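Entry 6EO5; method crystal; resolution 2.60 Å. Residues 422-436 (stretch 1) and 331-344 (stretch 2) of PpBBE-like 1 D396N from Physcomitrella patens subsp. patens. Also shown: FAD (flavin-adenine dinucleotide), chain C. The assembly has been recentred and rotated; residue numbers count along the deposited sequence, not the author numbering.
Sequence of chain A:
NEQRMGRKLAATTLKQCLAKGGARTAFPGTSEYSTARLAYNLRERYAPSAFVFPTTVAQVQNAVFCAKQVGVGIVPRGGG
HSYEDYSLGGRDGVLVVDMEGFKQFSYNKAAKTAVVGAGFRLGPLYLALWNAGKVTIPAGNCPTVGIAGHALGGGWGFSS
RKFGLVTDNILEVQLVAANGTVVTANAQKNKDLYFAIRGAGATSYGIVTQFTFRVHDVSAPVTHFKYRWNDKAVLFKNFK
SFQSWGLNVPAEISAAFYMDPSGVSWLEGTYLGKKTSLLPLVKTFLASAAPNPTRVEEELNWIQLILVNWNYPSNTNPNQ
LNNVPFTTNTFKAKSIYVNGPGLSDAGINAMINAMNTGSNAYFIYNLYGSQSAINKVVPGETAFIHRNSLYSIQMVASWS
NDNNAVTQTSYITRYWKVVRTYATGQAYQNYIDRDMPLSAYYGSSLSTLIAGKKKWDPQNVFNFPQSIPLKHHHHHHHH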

# COMPACT_ATOMS: atom_id res chain seq x y z
N TYR A 422 16.17 6.42 17.17
CA TYR A 422 16.70 5.07 17.26
C TYR A 422 16.62 4.30 15.95
O TYR A 422 17.02 3.13 15.92
CB TYR A 422 15.98 4.28 18.37
CG TYR A 422 15.99 4.97 19.71
CD1 TYR A 422 17.05 4.82 20.58
CD2 TYR A 422 14.93 5.80 20.09
CE1 TYR A 422 17.07 5.47 21.81
CE2 TYR A 422 14.93 6.44 21.32
CZ TYR A 422 16.00 6.27 22.17
OH TYR A 422 16.00 6.91 23.39
N ALA A 423 16.14 4.91 14.87
CA ALA A 423 15.87 4.18 13.64
C ALA A 423 16.53 4.94 12.48
O ALA A 423 17.49 5.68 12.65
CB ALA A 423 14.36 4.00 13.45
N THR A 424 16.02 4.73 11.27
CA THR A 424 16.47 5.44 10.09
C THR A 424 15.55 6.63 9.83
O THR A 424 14.53 6.82 10.50
CB THR A 424 16.49 4.53 8.85
OG1 THR A 424 15.15 4.39 8.34
CG2 THR A 424 17.05 3.15 9.17
N GLY A 425 15.89 7.39 8.79
CA GLY A 425 15.03 8.42 8.27
C GLY A 425 14.21 8.02 7.06
O GLY A 425 13.58 8.89 6.44
N GLN A 426 14.19 6.75 6.68
CA GLN A 426 13.39 6.35 5.53
C GLN A 426 11.98 5.98 5.95
O GLN A 426 11.73 5.57 7.09
CB GLN A 426 14.03 5.18 4.79
CG GLN A 426 15.52 5.26 4.64
CD GLN A 426 16.17 3.86 4.73
OE1 GLN A 426 15.73 2.89 4.09
NE2 GLN A 426 17.21 3.76 5.57
N ALA A 427 11.05 6.15 5.02
CA ALA A 427 9.64 5.88 5.25
C ALA A 427 9.08 5.13 4.04
O ALA A 427 9.68 5.11 2.97
CB ALA A 427 8.86 7.17 5.49
N TYR A 428 7.90 4.53 4.24
CA TYR A 428 7.24 3.69 3.24
C TYR A 428 6.17 4.50 2.52
O TYR A 428 5.21 4.97 3.16
CB TYR A 428 6.64 2.45 3.92
CG TYR A 428 5.85 1.52 3.00
CD1 TYR A 428 6.31 1.20 1.72
CD2 TYR A 428 4.66 0.95 3.44
CE1 TYR A 428 5.58 0.36 0.90
CE2 TYR A 428 3.92 0.10 2.63
CZ TYR A 428 4.39 -0.20 1.36
OH TYR A 428 3.66 -1.05 0.56
N GLN A 429 6.31 4.64 1.20
CA GLN A 429 5.51 5.60 0.45
C GLN A 429 4.05 5.19 0.30
O GLN A 429 3.23 6.04 -0.08
CB GLN A 429 6.13 5.83 -0.92
CG GLN A 429 6.56 4.57 -1.66
CD GLN A 429 8.03 4.24 -1.47
OE1 GLN A 429 8.54 4.23 -0.34
NE2 GLN A 429 8.72 3.98 -2.58
N ASN A 430 3.69 3.92 0.57
CA ASN A 430 2.26 3.61 0.61
C ASN A 430 1.62 4.03 1.92
O ASN A 430 0.39 4.04 2.00
CB ASN A 430 2.01 2.12 0.39
CG ASN A 430 1.83 1.77 -1.07
OD1 ASN A 430 2.31 0.74 -1.53
ND2 ASN A 430 1.13 2.63 -1.80
N TYR A 431 2.40 4.38 2.93
CA TYR A 431 1.88 5.08 4.11
C TYR A 431 2.12 6.59 3.97
O TYR A 431 2.62 7.25 4.87
CB TYR A 431 2.51 4.51 5.38
CG TYR A 431 2.28 3.03 5.55
CD1 TYR A 431 1.18 2.40 4.98
CD2 TYR A 431 3.17 2.25 6.29
CE1 TYR A 431 0.97 1.04 5.13
CE2 TYR A 431 2.96 0.88 6.45
CZ TYR A 431 1.86 0.28 5.86
OH TYR A 431 1.64 -1.08 6.01
N ILE A 432 1.72 7.13 2.82
CA ILE A 432 2.13 8.46 2.37
C ILE A 432 1.89 9.54 3.44
O ILE A 432 0.85 9.57 4.12
CB ILE A 432 1.42 8.77 1.04
CG1 ILE A 432 2.13 9.90 0.30
CG2 ILE A 432 -0.06 9.06 1.25
CD1 ILE A 432 3.58 9.59 0.02
N ASP A 433 2.87 10.43 3.60
CA ASP A 433 2.93 11.38 4.71
C ASP A 433 3.44 12.71 4.16
O ASP A 433 4.60 12.79 3.74
CB ASP A 433 3.85 10.85 5.81
CG ASP A 433 3.99 11.80 7.01
OD1 ASP A 433 3.45 12.95 7.02
OD2 ASP A 433 4.67 11.38 7.96
N ARG A 434 2.59 13.74 4.18
CA ARG A 434 2.94 15.01 3.55
C ARG A 434 4.11 15.72 4.23
O ARG A 434 4.72 16.60 3.62
CB ARG A 434 1.71 15.92 3.53
CG ARG A 434 1.85 17.14 2.65
CD ARG A 434 0.53 17.86 2.54
NE ARG A 434 0.58 19.05 1.69
CZ ARG A 434 -0.49 19.58 1.13
NH1 ARG A 434 -1.68 19.03 1.33
NH2 ARG A 434 -0.39 20.67 0.37
N ASP A 435 4.44 15.35 5.47
CA ASP A 435 5.56 15.93 6.20
C ASP A 435 6.88 15.20 5.98
O ASP A 435 7.88 15.60 6.58
CB ASP A 435 5.29 15.94 7.70
CG ASP A 435 4.00 16.62 8.06
OD1 ASP A 435 3.68 17.67 7.45
OD2 ASP A 435 3.30 16.10 8.96
N MET A 436 6.89 14.11 5.19
CA MET A 436 8.16 13.46 4.88
C MET A 436 8.81 14.16 3.68
O MET A 436 8.12 14.44 2.70
CB MET A 436 7.98 11.98 4.58
CG MET A 436 7.55 11.10 5.75
SD MET A 436 8.66 11.26 7.16
CE MET A 436 10.19 10.62 6.55
PA FAD C . -5.61 5.58 -4.30
O1A FAD C . -5.93 6.65 -3.26
O2A FAD C . -6.70 5.45 -5.32
O5B FAD C . -4.18 5.77 -5.01
C5B FAD C . -3.04 6.20 -4.29
C4B FAD C . -2.09 6.98 -5.19
O4B FAD C . -1.83 6.26 -6.38
C3B FAD C . -2.68 8.32 -5.61
O3B FAD C . -1.62 9.24 -5.78
C2B FAD C . -3.27 8.01 -6.96
O2B FAD C . -3.38 9.15 -7.77
C1B FAD C . -2.29 6.98 -7.51
N9A FAD C . -2.97 6.12 -8.51
C8A FAD C . -4.14 5.42 -8.32
N7A FAD C . -4.45 4.78 -9.47
C5A FAD C . -3.51 5.07 -10.39
C6A FAD C . -3.35 4.69 -11.71
N6A FAD C . -4.25 3.89 -12.28
N1A FAD C . -2.26 5.14 -12.43
C2A FAD C . -1.35 5.98 -11.83
N3A FAD C . -1.51 6.36 -10.51
C4A FAD C . -2.57 5.91 -9.80
N1 FAD C . -0.29 -1.06 2.23
C2 FAD C . 0.47 -2.23 2.15
O2 FAD C . 1.57 -2.28 1.56
N3 FAD C . -0.01 -3.39 2.74
C4 FAD C . -1.23 -3.38 3.40
O4 FAD C . -1.64 -4.42 3.90
C4X FAD C . -1.98 -2.22 3.48
N5 FAD C . -3.21 -2.24 4.10
C5X FAD C . -4.10 -1.20 3.90
C6 FAD C . -5.39 -1.29 4.41
C7 FAD C . -6.37 -0.32 4.14
C7M FAD C . -7.77 -0.47 4.71
C8 FAD C . -5.99 0.83 3.42
C8M FAD C . -6.96 1.97 3.19
C9 FAD C . -4.65 0.95 2.99
C9A FAD C . -3.69 -0.06 3.20
N10 FAD C . -2.35 0.05 2.82
C10 FAD C . -1.53 -1.06 2.85
C1' FAD C . -1.84 1.25 2.10
C2' FAD C . -2.04 1.06 0.60
O2' FAD C . -1.07 0.21 0.02
C3' FAD C . -1.97 2.41 -0.07
O3' FAD C . -2.99 3.18 0.52
C4' FAD C . -2.16 2.26 -1.58
O4' FAD C . -1.43 3.29 -2.23
C5' FAD C . -3.64 2.30 -1.95
O5' FAD C . -3.87 2.29 -3.34
P FAD C . -5.33 2.73 -3.88
O1P FAD C . -5.40 2.51 -5.37
O2P FAD C . -6.47 2.06 -3.15
O3P FAD C . -5.44 4.26 -3.40
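Stretch 2 (331-344) FKAKSIYVNGPGLS

How does stretch 2 lie on stretch 1? It enters as an extended strand from Phe331 to about Val338 and then loops through a cis peptide before Pro341. Stretch 1 has no regular helix or strand, and the two stretches run in opposite directions: Asp433 lies by Lys334, Ala427 by Ile336, Ala423 by Val338 and Tyr422 by Leu343. The Ala427 and Ile336 CA atoms come within 4.3 Å.

What satisfies the backbone around Tyr337? Its N donates to Gln426 O at 2.9 Å, an acceptor that Ile336 CA also approaches at 3.3 Å in a CA-H...O contact. Tyr337 O receives two bonds from one residue, from Thr424 OG1 at 2.8 Å and Thr424 N at 3.2 Å. The same hydroxyl, Thr424 OG1, accepts from Gln426 N at 3.0 Å, so it serves as donor and acceptor at once.

How is Ser335 employed? Its OG accepts from Tyr428 N at 2.9 Å and lies 2.9 Å from water 3, which donates to Tyr431 O. Ser335 N donates to water 2 at 2.7 Å, and that water donates a hydrogen bond to Asp433 OD2 at 2.6 Å. Beyond this site, Tyr428 OH donates to FAD O2 at 2.6 Å.

Where do the charges meet? Asp433 divides its carboxylate between two lysines: OD1 takes Lys332 NZ and OD2 takes Lys334 NZ, each at 2.7 Å. OD1 also accepts from Asp435 N at 3.0 Å, within a type I turn closed by Met436 N to Asp433 O.

What closes the far end? Ala423 CB packs 3.8 Å from Val338 CG2, and Tyr422 CB lies 3.6 Å from Leu343 CD2. Water 4 joins the backbones, accepting from Ser344 N at 2.9 Å and donating to Tyr422 O at 3.0 Å.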

# COMPACT_ATOMS: atom_id res chain seq x y z
N PHE A 331 -7.86 10.33 10.19
CA PHE A 331 -6.61 9.97 10.85
C PHE A 331 -5.44 10.72 10.22
O PHE A 331 -5.52 11.22 9.10
CB PHE A 331 -6.36 8.45 10.78
CG PHE A 331 -6.23 7.89 9.37
CD1 PHE A 331 -7.35 7.46 8.68
CD2 PHE A 331 -4.98 7.76 8.76
CE1 PHE A 331 -7.23 6.93 7.39
CE2 PHE A 331 -4.85 7.23 7.47
CZ PHE A 331 -5.98 6.82 6.78
N LYS A 332 -4.35 10.77 10.98
CA LYS A 332 -3.03 11.09 10.47
C LYS A 332 -2.15 9.86 10.63
O LYS A 332 -2.14 9.23 11.70
CB LYS A 332 -2.43 12.29 11.20
CG LYS A 332 -0.98 12.58 10.86
CD LYS A 332 -0.81 13.03 9.42
CE LYS A 332 0.65 13.24 9.12
NZ LYS A 332 0.88 13.48 7.68
N ALA A 333 -1.43 9.49 9.57
CA ALA A 333 -0.53 8.35 9.58
C ALA A 333 0.90 8.78 9.25
O ALA A 333 1.12 9.69 8.45
CB ALA A 333 -1.00 7.26 8.60
N LYS A 334 1.87 8.12 9.89
CA LYS A 334 3.28 8.29 9.57
C LYS A 334 3.94 6.91 9.53
O LYS A 334 3.36 5.93 10.00
CB LYS A 334 3.98 9.20 10.59
CG LYS A 334 3.27 10.53 10.80
CD LYS A 334 3.94 11.44 11.82
CE LYS A 334 5.28 11.96 11.35
NZ LYS A 334 5.17 12.89 10.19
N SER A 335 5.13 6.83 8.95
CA SER A 335 5.84 5.55 8.94
C SER A 335 7.35 5.78 9.05
O SER A 335 7.84 6.92 8.92
CB SER A 335 5.51 4.72 7.68
OG SER A 335 6.25 5.17 6.55
N ILE A 336 8.08 4.69 9.29
CA ILE A 336 9.54 4.75 9.40
C ILE A 336 10.08 3.35 9.19
O ILE A 336 9.36 2.36 9.35
CB ILE A 336 9.97 5.32 10.78
CG1 ILE A 336 11.26 6.13 10.65
CG2 ILE A 336 10.07 4.22 11.81
CD1 ILE A 336 11.59 6.91 11.88
N TYR A 337 11.36 3.25 8.82
CA TYR A 337 12.04 1.96 8.68
C TYR A 337 13.10 1.80 9.76
O TYR A 337 13.80 2.76 10.12
CB TYR A 337 12.69 1.82 7.29
CG TYR A 337 11.74 1.36 6.22
CD1 TYR A 337 11.32 0.02 6.14
CD2 TYR A 337 11.24 2.26 5.28
CE1 TYR A 337 10.42 -0.41 5.14
CE2 TYR A 337 10.34 1.86 4.29
CZ TYR A 337 9.94 0.53 4.22
OH TYR A 337 9.06 0.16 3.23
N VAL A 338 13.22 0.58 10.27
CA VAL A 338 14.20 0.21 11.29
C VAL A 338 15.10 -0.87 10.71
O VAL A 338 14.61 -1.83 10.11
CB VAL A 338 13.53 -0.30 12.58
CG1 VAL A 338 14.57 -0.62 13.62
CG2 VAL A 338 12.53 0.72 13.10
N ASN A 339 16.41 -0.70 10.87
CA ASN A 339 17.39 -1.65 10.36
C ASN A 339 17.74 -2.68 11.43
O ASN A 339 17.55 -2.46 12.63
CB ASN A 339 18.66 -0.93 9.92
CG ASN A 339 18.46 -0.13 8.66
OD1 ASN A 339 17.52 -0.34 7.90
ND2 ASN A 339 19.37 0.81 8.44
N GLY A 340 18.24 -3.83 10.97
CA GLY A 340 18.76 -4.84 11.88
C GLY A 340 19.84 -4.24 12.78
O GLY A 340 20.61 -3.39 12.33
N PRO A 341 19.90 -4.66 14.05
CA PRO A 341 19.07 -5.69 14.67
C PRO A 341 17.83 -5.12 15.31
O PRO A 341 17.18 -5.82 16.09
CB PRO A 341 20.00 -6.27 15.73
CG PRO A 341 20.79 -5.08 16.18
CD PRO A 341 20.94 -4.16 14.97
N GLY A 342 17.50 -3.86 15.01
CA GLY A 342 16.28 -3.27 15.52
C GLY A 342 16.52 -2.13 16.49
O GLY A 342 17.62 -1.56 16.55
N LEU A 343 15.49 -1.77 17.23
CA LEU A 343 15.65 -0.75 18.25
C LEU A 343 16.46 -1.31 19.42
O LEU A 343 16.27 -2.45 19.84
CB LEU A 343 14.28 -0.26 18.73
CG LEU A 343 13.36 0.35 17.67
CD1 LEU A 343 12.00 0.65 18.25
CD2 LEU A 343 13.98 1.59 17.06
N SER A 344 17.38 -0.50 19.92
CA SER A 344 18.02 -0.75 21.20
C SER A 344 16.96 -0.95 22.28
O SER A 344 15.79 -0.63 22.06
CB SER A 344 18.94 0.41 21.58
OG SER A 344 18.21 1.61 21.81
O HOH W 1 -0.07 10.77 6.44
O HOH W 2 6.03 9.13 7.83
O HOH W 3 5.41 7.76 5.53
O HOH W 4 18.37 1.56 18.14